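Potential RNA-dependent RNA polymerase (Human picobirnavirus, PDB 5I62) catalyses template-directed RNA synthesis from ribonucleoside triphosphates and probably serves both transcription and genome replication of this double-stranded RNA virus. Local coordinates at residues S24-G29 against L83-R88; A182-R187 against Q200-M205. All coordinates share one frame; numbering follows the deposited sequence.

Interaction 1 of 2, residues S24-G29 against L83-R88; sequences SNVVSG and LPLKER
V26 and L85 meet where the last turn of helix 17-28 rests on the loop that leads into helix 89-97. L85 N gives V26 O a weak hydrogen bond of 3.1 Å, bent to 128° at the hydrogen, and L85 CB packs against the same oxygen, which also accepts from a water. V26 CG1, anti to its backbone N (chi1 169°), comes within 4.0 Å of L85 CB and nearly as close to CD1, the two side chains crossing obliquely. P84 fills the next place along the helix end. Its CB lies 3.3 Å from V27 O, and its CG faces S28 O, so the flank of the pyrrolidine ring covers carbonyls of the final turn. G29 leaves the helix with positive phi, and the absence of a side chain lets its backbone run close past the L83-P84 peptide.

One water bridges the two segments. Its oxygen donates to V26 O and to L83 O, both at 2.7 Å. The same water oxygen accepts from R88 NH1 at 3.0 Å, lying in the guanidinium plane at its edge. The guanidinium is itself positioned through NH2, which is hydrogen-bonded to G185 O. E87 N to P84 O and R88 N to L85 O close the short 3-10 turn that presents L85 and R88. L85 also reaches Y308 and N309 of strand 306-309 and L184 of strand 176-189, while R88 packs on L184 and W186. The loop thus rests on both of these parallel-paired strands, and the helix end touches the first through V27 on N309.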
ATOM      1  N   SER A  24      19.656  15.827   4.662  1.00 22.66           N
ATOM      2  CA  SER A  24      19.759  16.472   5.972  1.00 21.67           C
ATOM      3  C   SER A  24      18.535  16.159   6.813  1.00 15.89           C
ATOM      4  O   SER A  24      18.642  15.910   8.013  1.00 21.63           O
ATOM      5  CB  SER A  24      19.888  17.993   5.831  1.00 23.29           C
ATOM      6  OG  SER A  24      21.040  18.328   5.090  1.00 36.68           O
ATOM      7  N   ASN A  25      17.356  16.231   6.203  1.00 18.14           N
ATOM      8  CA  ASN A  25      16.136  15.912   6.925  1.00 21.17           C
ATOM      9  C   ASN A  25      16.082  14.430   7.298  1.00 21.81           C
ATOM     10  O   ASN A  25      15.588  14.074   8.378  1.00 18.60           O
ATOM     11  CB  ASN A  25      14.922  16.318   6.101  1.00 21.22           C
ATOM     12  CG  ASN A  25      13.622  16.042   6.819  1.00 31.48           C
ATOM     13  OD1 ASN A  25      12.813  15.224   6.365  1.00 39.17           O
ATOM     14  ND2 ASN A  25      13.425  16.687   7.964  1.00 30.11           N
ATOM     15  N   VAL A  26      16.596  13.551   6.431  1.00 19.73           N
ATOM     16  CA  VAL A  26      16.691  12.132   6.791  1.00 19.57           C
ATOM     17  C   VAL A  26      17.549  11.957   8.043  1.00 22.47           C
ATOM     18  O   VAL A  26      17.195  11.216   8.968  1.00 20.38           O
ATOM     19  CB  VAL A  26      17.245  11.299   5.621  1.00 18.41           C
ATOM     20  CG1 VAL A  26      17.581   9.874   6.110  1.00 17.06           C
ATOM     21  CG2 VAL A  26      16.243  11.250   4.451  1.00 16.10           C
ATOM     22  N   VAL A  27      18.700  12.630   8.082  1.00 18.87           N
ATOM     23  CA  VAL A  27      19.599  12.515   9.227  1.00 18.87           C
ATOM     24  C   VAL A  27      18.936  13.070  10.484  1.00 21.81           C
ATOM     25  O   VAL A  27      18.998  12.460  11.561  1.00 25.42           O
ATOM     26  CB  VAL A  27      20.936  13.234   8.946  1.00 24.57           C
ATOM     27  CG1 VAL A  27      21.808  13.230  10.197  1.00 26.94           C
ATOM     28  CG2 VAL A  27      21.676  12.585   7.785  1.00 22.73           C
ATOM     29  N   SER A  28      18.293  14.241  10.368  1.00 19.59           N
ATOM     30  CA  SER A  28      17.771  14.912  11.557  1.00 24.59           C
ATOM     31  C   SER A  28      16.466  14.303  12.055  1.00 26.00           C
ATOM     32  O   SER A  28      16.195  14.334  13.258  1.00 26.93           O
ATOM     33  CB  SER A  28      17.551  16.406  11.289  1.00 25.31           C
ATOM     34  OG  SER A  28      16.464  16.638  10.400  1.00 33.56           O
ATOM     35  N   GLY A  29      15.652  13.762  11.156  1.00 23.64           N
ATOM     36  CA  GLY A  29      14.290  13.412  11.491  1.00 24.18           C
ATOM     37  C   GLY A  29      13.408  14.647  11.629  1.00 25.11           C
ATOM     38  O   GLY A  29      13.831  15.790  11.376  1.00 22.63           O
ATOM     39  N   LEU A  83      11.632   9.509  12.912  1.00 17.87           N
ATOM     40  CA  LEU A  83      12.831   9.338  13.706  1.00 18.37           C
ATOM     41  C   LEU A  83      14.072   9.675  12.881  1.00 22.94           C
ATOM     42  O   LEU A  83      14.054   9.583  11.652  1.00 18.24           O
ATOM     43  CB  LEU A  83      12.932   7.912  14.230  1.00 23.62           C
ATOM     44  CG  LEU A  83      11.866   7.405  15.215  1.00 25.57           C
ATOM     45  CD1 LEU A  83      12.184   5.991  15.654  1.00 25.87           C
ATOM     46  CD2 LEU A  83      11.764   8.325  16.422  1.00 26.72           C
ATOM     47  N   PRO A  84      15.165  10.066  13.533  1.00 25.14           N
ATOM     48  CA  PRO A  84      16.426  10.293  12.811  1.00 22.57           C
ATOM     49  C   PRO A  84      16.926   9.004  12.187  1.00 20.65           C
ATOM     50  O   PRO A  84      16.596   7.904  12.634  1.00 19.50           O
ATOM     51  CB  PRO A  84      17.403  10.771  13.894  1.00 21.17           C
ATOM     52  CG  PRO A  84      16.570  11.131  15.073  1.00 24.79           C
ATOM     53  CD  PRO A  84      15.259  10.401  14.970  1.00 24.53           C
ATOM     54  N   LEU A  85      17.764   9.165  11.162  1.00 21.77           N
ATOM     55  CA  LEU A  85      18.363   8.027  10.467  1.00 20.34           C
ATOM     56  C   LEU A  85      19.054   7.071  11.434  1.00 21.21           C
ATOM     57  O   LEU A  85      18.941   5.844  11.310  1.00 22.43           O
ATOM     58  CB  LEU A  85      19.360   8.533   9.418  1.00 18.21           C
ATOM     59  CG  LEU A  85      20.131   7.439   8.675  1.00 21.76           C
ATOM     60  CD1 LEU A  85      19.180   6.562   7.824  1.00 24.33           C
ATOM     61  CD2 LEU A  85      21.240   8.034   7.823  1.00 25.72           C
ATOM     62  N   LYS A  86      19.777   7.621  12.412  1.00 21.12           N
ATOM     63  CA  LYS A  86      20.456   6.799  13.408  1.00 26.03           C
ATOM     64  C   LYS A  86      19.501   5.838  14.127  1.00 28.98           C
ATOM     65  O   LYS A  86      19.950   4.800  14.626  1.00 30.43           O
ATOM     66  CB  LYS A  86      21.152   7.683  14.443  1.00 29.54           C
ATOM     67  CG  LYS A  86      20.184   8.184  15.515  1.00 33.90           C
ATOM     68  CD  LYS A  86      20.880   8.866  16.676  1.00 41.30           C
ATOM     69  CE  LYS A  86      20.492  10.273  16.775  1.00 42.23           C
ATOM     70  NZ  LYS A  86      21.307  11.048  17.748  1.00 46.55           N
ATOM     71  N   GLU A  87      18.205   6.153  14.197  1.00 22.93           N
ATOM     72  CA  GLU A  87      17.241   5.275  14.866  1.00 28.68           C
ATOM     73  C   GLU A  87      16.405   4.440  13.895  1.00 24.83           C
ATOM     74  O   GLU A  87      15.455   3.780  14.329  1.00 23.46           O
ATOM     75  CB  GLU A  87      16.324   6.095  15.772  1.00 26.55           C
ATOM     76  CG  GLU A  87      17.074   6.950  16.780  1.00 30.29           C
ATOM     77  CD  GLU A  87      16.205   8.056  17.362  1.00 43.61           C
ATOM     78  OE1 GLU A  87      16.749   9.144  17.677  1.00 47.71           O
ATOM     79  OE2 GLU A  87      14.972   7.853  17.494  1.00 44.28           O
ATOM     80  N   ARG A  88      16.753   4.453  12.605  1.00 22.06           N
ATOM     81  CA  ARG A  88      16.062   3.715  11.565  1.00 23.23           C
ATOM     82  C   ARG A  88      16.960   2.680  10.902  1.00 22.55           C
ATOM     83  O   ARG A  88      16.528   2.039   9.945  1.00 20.88           O
ATOM     84  CB  ARG A  88      15.520   4.682  10.497  1.00 18.23           C
ATOM     85  CG  ARG A  88      14.446   5.659  11.008  1.00 20.70           C
ATOM     86  CD  ARG A  88      13.996   6.632   9.933  1.00 20.59           C
ATOM     87  NE  ARG A  88      13.371   5.951   8.805  1.00 19.10           N
ATOM     88  CZ  ARG A  88      13.347   6.428   7.562  1.00 21.10           C
ATOM     89  NH1 ARG A  88      13.924   7.600   7.283  1.00 17.78           N
ATOM     90  NH2 ARG A  88      12.754   5.736   6.599  1.00 18.12           N
TER
HETATM   91  O   HOH W   1      15.009   9.692   9.096  1.00 17.44           O

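Interaction 2 of 2, residues A182-R187 against Q200-M205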
ATOM      1  N   ALA A 182      18.086   3.392  -5.285  1.00 14.30           N
ATOM      2  CA  ALA A 182      16.910   3.879  -4.585  1.00 16.09           C
ATOM      3  C   ALA A 182      17.340   4.908  -3.547  1.00 14.50           C
ATOM      4  O   ALA A 182      18.461   4.878  -3.038  1.00 16.49           O
ATOM      5  CB  ALA A 182      16.152   2.739  -3.896  1.00 14.97           C
ATOM      6  N   VAL A 183      16.444   5.823  -3.232  1.00 14.99           N
ATOM      7  CA  VAL A 183      16.680   6.795  -2.171  1.00 16.05           C
ATOM      8  C   VAL A 183      15.800   6.436  -0.986  1.00 16.01           C
ATOM      9  O   VAL A 183      14.609   6.156  -1.156  1.00 15.75           O
ATOM     10  CB  VAL A 183      16.401   8.225  -2.662  1.00 16.40           C
ATOM     11  CG1 VAL A 183      16.330   9.194  -1.489  1.00 15.77           C
ATOM     12  CG2 VAL A 183      17.487   8.659  -3.667  1.00 14.25           C
ATOM     13  N   LEU A 184      16.383   6.462   0.220  1.00 18.01           N
ATOM     14  CA  LEU A 184      15.649   6.143   1.444  1.00 16.30           C
ATOM     15  C   LEU A 184      14.583   7.200   1.695  1.00 18.82           C
ATOM     16  O   LEU A 184      14.905   8.365   1.956  1.00 18.78           O
ATOM     17  CB  LEU A 184      16.589   6.052   2.641  1.00 16.25           C
ATOM     18  CG  LEU A 184      15.888   5.715   3.973  1.00 17.59           C
ATOM     19  CD1 LEU A 184      15.289   4.303   3.958  1.00 16.96           C
ATOM     20  CD2 LEU A 184      16.805   5.883   5.177  1.00 14.95           C
ATOM     21  N   GLY A 185      13.316   6.792   1.609  1.00 16.00           N
ATOM     22  CA  GLY A 185      12.187   7.620   1.965  1.00 16.22           C
ATOM     23  C   GLY A 185      11.483   7.126   3.226  1.00 18.86           C
ATOM     24  O   GLY A 185      11.878   6.153   3.869  1.00 17.57           O
ATOM     25  N   TRP A 186      10.407   7.826   3.569  1.00 15.15           N
ATOM     26  CA  TRP A 186       9.767   7.619   4.858  1.00 18.60           C
ATOM     27  C   TRP A 186       8.272   7.871   4.745  1.00 20.45           C
ATOM     28  O   TRP A 186       7.837   8.758   4.017  1.00 17.75           O
ATOM     29  CB  TRP A 186      10.385   8.531   5.925  1.00 18.37           C
ATOM     30  CG  TRP A 186       9.701   8.461   7.272  1.00 15.80           C
ATOM     31  CD1 TRP A 186      10.026   7.640   8.310  1.00 18.96           C
ATOM     32  CD2 TRP A 186       8.609   9.267   7.723  1.00 17.35           C
ATOM     33  NE1 TRP A 186       9.189   7.871   9.377  1.00 20.81           N
ATOM     34  CE2 TRP A 186       8.314   8.870   9.044  1.00 18.52           C
ATOM     35  CE3 TRP A 186       7.854  10.288   7.139  1.00 21.05           C
ATOM     36  CZ2 TRP A 186       7.295   9.460   9.791  1.00 18.26           C
ATOM     37  CZ3 TRP A 186       6.840  10.876   7.884  1.00 25.02           C
ATOM     38  CH2 TRP A 186       6.574  10.462   9.195  1.00 19.42           C
ATOM     39  N   ARG A 187       7.494   7.065   5.470  1.00 20.28           N
ATOM     40  CA  ARG A 187       6.081   7.333   5.706  1.00 21.80           C
ATOM     41  C   ARG A 187       5.769   7.029   7.160  1.00 21.23           C
ATOM     42  O   ARG A 187       6.238   6.027   7.701  1.00 22.29           O
ATOM     43  CB  ARG A 187       5.145   6.497   4.814  1.00 26.23           C
ATOM     44  CG  ARG A 187       5.266   6.782   3.326  1.00 35.20           C
ATOM     45  CD  ARG A 187       4.902   8.223   2.991  1.00 38.56           C
ATOM     46  NE  ARG A 187       3.533   8.556   3.364  1.00 45.30           N
ATOM     47  CZ  ARG A 187       2.469   8.250   2.631  1.00 53.34           C
ATOM     48  NH1 ARG A 187       2.620   7.589   1.486  1.00 52.23           N
ATOM     49  NH2 ARG A 187       1.253   8.597   3.041  1.00 53.44           N
ATOM     50  N   GLN A 200       7.490   3.657  11.643  1.00 19.12           N
ATOM     51  CA  GLN A 200       8.492   4.273  10.774  1.00 17.72           C
ATOM     52  C   GLN A 200       8.635   3.438   9.502  1.00 21.77           C
ATOM     53  O   GLN A 200       9.502   2.574   9.388  1.00 22.36           O
ATOM     54  CB  GLN A 200       9.817   4.421  11.519  1.00 20.77           C
ATOM     55  CG  GLN A 200       9.705   5.133  12.869  1.00 19.76           C
ATOM     56  CD  GLN A 200       9.399   6.609  12.714  1.00 20.13           C
ATOM     57  OE1 GLN A 200      10.110   7.329  12.006  1.00 19.82           O
ATOM     58  NE2 GLN A 200       8.353   7.077  13.399  1.00 18.50           N
ATOM     59  N   ARG A 201       7.790   3.733   8.513  1.00 19.27           N
ATOM     60  CA  ARG A 201       7.807   2.954   7.278  1.00 22.62           C
ATOM     61  C   ARG A 201       8.993   3.357   6.398  1.00 22.92           C
ATOM     62  O   ARG A 201       9.291   4.540   6.241  1.00 21.78           O
ATOM     63  CB  ARG A 201       6.501   3.132   6.506  1.00 26.50           C
ATOM     64  CG  ARG A 201       5.265   2.508   7.154  1.00 27.73           C
ATOM     65  CD  ARG A 201       4.069   2.504   6.176  1.00 43.98           C
ATOM     66  NE  ARG A 201       4.503   2.371   4.781  1.00 52.13           N
ATOM     67  CZ  ARG A 201       4.057   3.120   3.772  1.00 52.82           C
ATOM     68  NH1 ARG A 201       3.129   4.047   3.986  1.00 55.45           N
ATOM     69  NH2 ARG A 201       4.528   2.934   2.546  1.00 47.90           N
ATOM     70  N   VAL A 202       9.670   2.368   5.824  1.00 19.60           N
ATOM     71  CA  VAL A 202      10.728   2.610   4.859  1.00 20.11           C
ATOM     72  C   VAL A 202      10.112   2.638   3.470  1.00 24.82           C
ATOM     73  O   VAL A 202       9.324   1.755   3.114  1.00 22.95           O
ATOM     74  CB  VAL A 202      11.824   1.538   4.958  1.00 23.47           C
ATOM     75  CG1 VAL A 202      12.796   1.665   3.802  1.00 20.73           C
ATOM     76  CG2 VAL A 202      12.550   1.633   6.285  1.00 20.42           C
ATOM     77  N   VAL A 203      10.439   3.673   2.695  1.00 19.18           N
ATOM     78  CA  VAL A 203      10.065   3.754   1.289  1.00 18.28           C
ATOM     79  C   VAL A 203      11.338   3.675   0.459  1.00 20.74           C
ATOM     80  O   VAL A 203      12.298   4.404   0.728  1.00 21.44           O
ATOM     81  CB  VAL A 203       9.290   5.047   0.965  1.00 21.71           C
ATOM     82  CG1 VAL A 203       8.915   5.077  -0.522  1.00 19.22           C
ATOM     83  CG2 VAL A 203       8.048   5.144   1.821  1.00 24.11           C
ATOM     84  N   TRP A 204      11.344   2.794  -0.539  1.00 15.50           N
ATOM     85  CA  TRP A 204      12.407   2.736  -1.534  1.00 15.14           C
ATOM     86  C   TRP A 204      11.981   3.603  -2.718  1.00 18.41           C
ATOM     87  O   TRP A 204      11.156   3.194  -3.534  1.00 16.77           O
ATOM     88  CB  TRP A 204      12.678   1.298  -1.963  1.00 16.76           C
ATOM     89  CG  TRP A 204      13.280   0.429  -0.892  1.00 14.80           C
ATOM     90  CD1 TRP A 204      12.713   0.069   0.302  1.00 16.22           C
ATOM     91  CD2 TRP A 204      14.582  -0.165  -0.912  1.00 15.77           C
ATOM     92  NE1 TRP A 204      13.581  -0.727   1.017  1.00 15.21           N
ATOM     93  CE2 TRP A 204      14.740  -0.872   0.301  1.00 14.76           C
ATOM     94  CE3 TRP A 204      15.636  -0.159  -1.833  1.00 13.37           C
ATOM     95  CZ2 TRP A 204      15.901  -1.575   0.608  1.00 15.72           C
ATOM     96  CZ3 TRP A 204      16.784  -0.861  -1.531  1.00 13.51           C
ATOM     97  CH2 TRP A 204      16.915  -1.552  -0.313  1.00 15.48           C
ATOM     98  N   MET A 205      12.528   4.815  -2.808  1.00 16.72           N
ATOM     99  CA  MET A 205      12.162   5.749  -3.876  1.00 17.81           C
ATOM    100  C   MET A 205      13.040   5.425  -5.084  1.00 15.26           C
ATOM    101  O   MET A 205      14.241   5.694  -5.080  1.00 15.82           O
ATOM    102  CB  MET A 205      12.339   7.193  -3.411  1.00 16.72           C
ATOM    103  CG  MET A 205      11.365   7.609  -2.315  1.00 19.79           C
ATOM    104  SD  MET A 205      11.807   9.238  -1.646  1.00 29.70           S
ATOM    105  CE  MET A 205      10.490   9.463  -0.489  1.00 19.88           C
TER
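M205 reaches across G185 with its chain extended beyond CG, and its terminal CE settles 3.5 Å from G185 CA. The bare CA of the glycine supplies the hollow that the methionine methyl fills. V203 borders the same hollow: its CB packs by G185 C, and its CG2 lies 3.6 Å from R187 CG. Farther along this face, R187 and R201 run side by side, pointing the same way. R187 CB lies over one face of the R201 guanidinium, offset toward its rim, 3.3 Å from R201 NH1. The like-charged ends stay near each other, but R187 NE has a salt bridge to E430, which probably eases the repulsion.

On the reverse face, which also carries W204, L184 CD1 meets V202 CG1 at 3.6 Å, the side chains crossing at about a right angle. A182 CB points toward strand 200-205 and touches W204 CE3 at 3.6 Å. The W186 indole, its CG anti to the backbone N (chi1 175°), is met at its edge by Q200, whose chain bends at chi2 to bring the amide round. W186 NE1 donates to Q200 OE1 at 2.8 Å, approaching from above the amide carbonyl plane, with ring and amide planes 38° apart.

Paired backbone hydrogen bonds at V183-M205, G185-V203 and R187-R201 fix the register; G185 N to V203 O is 2.7 Å. Hydrogen-bonded and non-hydrogen-bonded pairs alternate as in any antiparallel pairing, and because strands 176-189 and 199-205 are consecutive in the chain they form a beta hairpin, here within a mixed sheet of the polymerase.

Overall arrangement
Both segments of interaction 1 precede those of interaction 2 in the chain, yet the centres of the two contacts lie only about 12 Å apart. Residues 83-88 join them: having received the end of helix 17-28, this loop turns its other contacts onto the hairpin of strands 176-189 and 199-205. Two hydrogen bonds, L83 N to Q200 OE1 and R88 NH2 to G185 O, make the junction, and L85 CD1 packs on L184 CD2 at 3.6 Å. Helix 17-28, the 83-88 loop and the hairpin thus follow one another in contact within the polymerase family region, with interaction 1 the more peripheral of the two.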